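Local coordinates for protein aminopeptidase YwaD (Bacillus subtilis, PDB 6HC6) that cuts single amino acids, leucine, arginine and lysine among them, from the N-termini of peptides, using two zinc ions, at residues A[250-255]-A[293-298]. Residues are numbered along the deposited sequence; the frame is centred on the assembly and turned at random.
With ZN (zinc ion), chain D; ZN (zinc ion), chain E.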
ATOM      1  N   HIS A 250      -2.105  -0.953   6.801  1.00 15.38           N
ATOM      2  CA  HIS A 250      -2.105  -2.119   5.923  1.00 12.84           C
ATOM      3  C   HIS A 250      -0.910  -3.011   6.226  1.00 16.61           C
ATOM      4  O   HIS A 250       0.180  -2.530   6.538  1.00 16.43           O
ATOM      5  CB  HIS A 250      -2.145  -1.710   4.445  1.00 11.19           C
ATOM      6  CG  HIS A 250      -0.858  -1.163   3.884  1.00 11.95           C
ATOM      7  ND1 HIS A 250       0.083  -1.960   3.266  1.00 14.01           N
ATOM      8  CD2 HIS A 250      -0.421   0.111   3.731  1.00 15.74           C
ATOM      9  CE1 HIS A 250       1.083  -1.216   2.825  1.00 14.84           C
ATOM     10  NE2 HIS A 250       0.788   0.054   3.063  1.00 11.62           N
ATOM     11  N   TYR A 251      -1.120  -4.322   6.139  1.00 13.88           N
ATOM     12  CA  TYR A 251      -0.080  -5.261   6.536  1.00 15.84           C
ATOM     13  C   TYR A 251       0.461  -6.049   5.350  1.00 15.02           C
ATOM     14  O   TYR A 251       1.304  -6.937   5.543  1.00 18.80           O
ATOM     15  CB  TYR A 251      -0.598  -6.194   7.639  1.00 15.11           C
ATOM     16  CG  TYR A 251      -1.651  -7.181   7.195  1.00 15.30           C
ATOM     17  CD1 TYR A 251      -2.987  -6.811   7.095  1.00 14.02           C
ATOM     18  CD2 TYR A 251      -1.315  -8.484   6.907  1.00 18.53           C
ATOM     19  CE1 TYR A 251      -3.952  -7.707   6.670  1.00 15.77           C
ATOM     20  CE2 TYR A 251      -2.277  -9.408   6.497  1.00 22.49           C
ATOM     21  CZ  TYR A 251      -3.590  -9.006   6.379  1.00 19.69           C
ATOM     22  OH  TYR A 251      -4.559  -9.893   5.973  1.00 22.06           O
ATOM     23  N   ASP A 252       0.039  -5.720   4.127  1.00 15.91           N
ATOM     24  CA  ASP A 252       0.657  -6.335   2.956  1.00 17.94           C
ATOM     25  C   ASP A 252       1.815  -5.482   2.450  1.00 20.46           C
ATOM     26  O   ASP A 252       1.976  -4.323   2.832  1.00 16.52           O
ATOM     27  CB  ASP A 252      -0.366  -6.556   1.847  1.00 15.44           C
ATOM     28  CG  ASP A 252      -0.889  -5.255   1.256  1.00 17.46           C
ATOM     29  OD1 ASP A 252      -1.255  -4.350   2.047  1.00 16.84           O
ATOM     30  OD2 ASP A 252      -0.962  -5.152   0.010  1.00 16.36           O
ATOM     31  N   SER A 253       2.637  -6.077   1.584  1.00 15.57           N
ATOM     32  CA  SER A 253       3.757  -5.370   0.967  1.00 15.48           C
ATOM     33  C   SER A 253       3.834  -5.758  -0.503  1.00 17.56           C
ATOM     34  O   SER A 253       3.175  -6.700  -0.946  1.00 17.65           O
ATOM     35  CB  SER A 253       5.085  -5.667   1.674  1.00 19.77           C
ATOM     36  OG  SER A 253       5.514  -6.986   1.407  1.00 20.46           O
ATOM     37  N   VAL A 254       4.649  -5.028  -1.260  1.00 14.19           N
ATOM     38  CA  VAL A 254       4.794  -5.292  -2.698  1.00 18.07           C
ATOM     39  C   VAL A 254       5.764  -6.452  -2.905  1.00 21.30           C
ATOM     40  O   VAL A 254       6.586  -6.752  -2.021  1.00 19.06           O
ATOM     41  CB  VAL A 254       5.260  -4.041  -3.469  1.00 18.88           C
ATOM     42  CG1 VAL A 254       4.296  -2.858  -3.257  1.00 17.11           C
ATOM     43  CG2 VAL A 254       6.686  -3.662  -3.075  1.00 19.73           C
ATOM     44  N   PRO A 255       5.685  -7.148  -4.038  1.00 18.32           N
ATOM     45  CA  PRO A 255       6.601  -8.263  -4.286  1.00 20.01           C
ATOM     46  C   PRO A 255       8.061  -7.861  -4.123  1.00 17.92           C
ATOM     47  O   PRO A 255       8.464  -6.754  -4.481  1.00 18.74           O
ATOM     48  CB  PRO A 255       6.287  -8.653  -5.735  1.00 25.35           C
ATOM     49  CG  PRO A 255       4.854  -8.326  -5.900  1.00 23.51           C
ATOM     50  CD  PRO A 255       4.649  -7.045  -5.084  1.00 21.62           C
ATOM     51  N   ALA A 293      -4.193  -6.279   1.333  1.00 16.58           N
ATOM     52  CA  ALA A 293      -4.296  -5.953  -0.097  1.00 19.45           C
ATOM     53  C   ALA A 293      -4.353  -4.448  -0.374  1.00 18.00           C
ATOM     54  O   ALA A 293      -4.979  -4.003  -1.337  1.00 17.11           O
ATOM     55  CB  ALA A 293      -5.511  -6.639  -0.739  1.00 17.79           C
ATOM     56  N   GLU A 294      -3.682  -3.638   0.436  1.00 17.57           N
ATOM     57  CA  GLU A 294      -3.619  -2.211   0.114  1.00 16.71           C
ATOM     58  C   GLU A 294      -2.804  -1.933  -1.146  1.00 16.00           C
ATOM     59  O   GLU A 294      -3.082  -0.965  -1.864  1.00 15.43           O
ATOM     60  CB  GLU A 294      -3.013  -1.449   1.287  1.00 15.47           C
ATOM     61  CG  GLU A 294      -2.972   0.079   1.138  1.00 17.92           C
ATOM     62  CD  GLU A 294      -1.798   0.596   0.330  1.00 23.95           C
ATOM     63  OE1 GLU A 294      -1.900   1.733  -0.184  1.00 21.41           O
ATOM     64  OE2 GLU A 294      -0.795  -0.134   0.177  1.00 17.11           O
ATOM     65  N   GLU A 295      -1.779  -2.739  -1.413  1.00 15.15           N
ATOM     66  CA  GLU A 295      -0.867  -2.400  -2.493  1.00 17.05           C
ATOM     67  C   GLU A 295      -1.503  -2.624  -3.851  1.00 21.06           C
ATOM     68  O   GLU A 295      -0.972  -2.141  -4.853  1.00 18.70           O
ATOM     69  CB  GLU A 295       0.446  -3.201  -2.376  1.00 17.81           C
ATOM     70  CG  GLU A 295       1.267  -2.932  -1.096  1.00 13.45           C
ATOM     71  CD  GLU A 295       2.020  -1.579  -1.112  1.00 17.24           C
ATOM     72  OE1 GLU A 295       1.770  -0.732  -1.993  1.00 15.80           O
ATOM     73  OE2 GLU A 295       2.849  -1.365  -0.209  1.00 15.05           O
ATOM     74  N   LEU A 296      -2.634  -3.318  -3.896  1.00 15.26           N
ATOM     75  CA  LEU A 296      -3.365  -3.537  -5.130  1.00 19.28           C
ATOM     76  C   LEU A 296      -4.384  -2.446  -5.402  1.00 26.17           C
ATOM     77  O   LEU A 296      -5.132  -2.550  -6.380  1.00 23.99           O
ATOM     78  CB  LEU A 296      -4.069  -4.893  -5.084  1.00 18.46           C
ATOM     79  CG  LEU A 296      -3.152  -6.111  -5.031  1.00 21.51           C
ATOM     80  CD1 LEU A 296      -4.027  -7.361  -5.026  1.00 22.96           C
ATOM     81  CD2 LEU A 296      -2.262  -6.110  -6.275  1.00 28.46           C
ATOM     82  N   GLY A 297      -4.454  -1.424  -4.551  1.00 18.77           N
ATOM     83  CA  GLY A 297      -5.404  -0.351  -4.767  1.00 19.19           C
ATOM     84  C   GLY A 297      -6.412  -0.222  -3.636  1.00 20.16           C
ATOM     85  O   GLY A 297      -7.606  -0.025  -3.883  1.00 21.31           O
ATOM     86  N   LEU A 298      -5.943  -0.328  -2.390  1.00 18.32           N
ATOM     87  CA  LEU A 298      -6.790  -0.110  -1.221  1.00 17.72           C
ATOM     88  C   LEU A 298      -7.915  -1.137  -1.153  1.00 20.36           C
ATOM     89  O   LEU A 298      -9.031  -0.819  -0.758  1.00 18.09           O
ATOM     90  CB  LEU A 298      -7.381   1.309  -1.213  1.00 18.59           C
ATOM     91  CG  LEU A 298      -6.440   2.436  -1.626  1.00 18.01           C
ATOM     92  CD1 LEU A 298      -7.109   3.808  -1.444  1.00 19.01           C
ATOM     93  CD2 LEU A 298      -5.135   2.336  -0.806  1.00 22.13           C
TER
HETATM   94 ZN    ZN D 501       1.899   1.803   2.443  1.00 19.43          ZN
HETATM   95 ZN    ZN E 502       3.293   0.655  -0.876  1.00 21.49          ZN
HETATM   96  O   HOH W   1       5.493  -2.507   0.285  1.00 15.37           O
HETATM   97  O   HOH W   2       1.530   1.251   0.485  1.00 18.72           O
HETATM   98  O   HOH W   3       2.457   3.433   1.431  1.00 22.27           O
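D252 lays its carboxylate against the backbone turn at E294 and E295, while H250 and E295 carry the contact onward to two zinc ions. OD2 of D252 takes the N-H of E295 on its syn lone pair, a nearly straight bond of 2.9 Å (167°); OD1 receives a weak, bent one from the N-H of E294. OD1 also accepts from ND1 of H250 at 3.0 Å, from above the carboxylate plane. With CG between the backbone N and the carbonyl carbon (chi1 67°), D252 turns its carboxylate back to the ND1 end of the imidazole, where OD1 lies tilted from the ring plane; ND1 also makes a weak bond to the backbone O of D252. E294 runs along one face of that ring: its CG makes a CH-pi contact 3.9 Å from the ring centroid, and, with the chain bent at chi2, OE2 ends over the ring's centre, carboxylate and imidazole planes 28° apart. NE2 of H250 binds the first zinc at 2.2 Å; E295 binds the second with both oxygens, its carboxylate backed by CG1 of V254, 3.4 Å from CD. D262 bridges the two ions, D323 completes the protein ligands of the first, and H401 and E452 those of the second. Water 1 links the N-H of V254 to OE2 of E295. An alanine in place of D252 would probably leave the N-H of E295 without its carboxylate partner and the imidazole fixed mainly by its zinc. The loops after strands 244-250 and 285-291 thus build part of the co-catalytic dizinc centre of an M28 aminopeptidase. Water 2 bridges the zincs and donates to OE2 of E294 at 2.7 Å, a geometry consistent with E294 acting, as the equivalent glutamate does in this family, as general base toward the nucleophilic water.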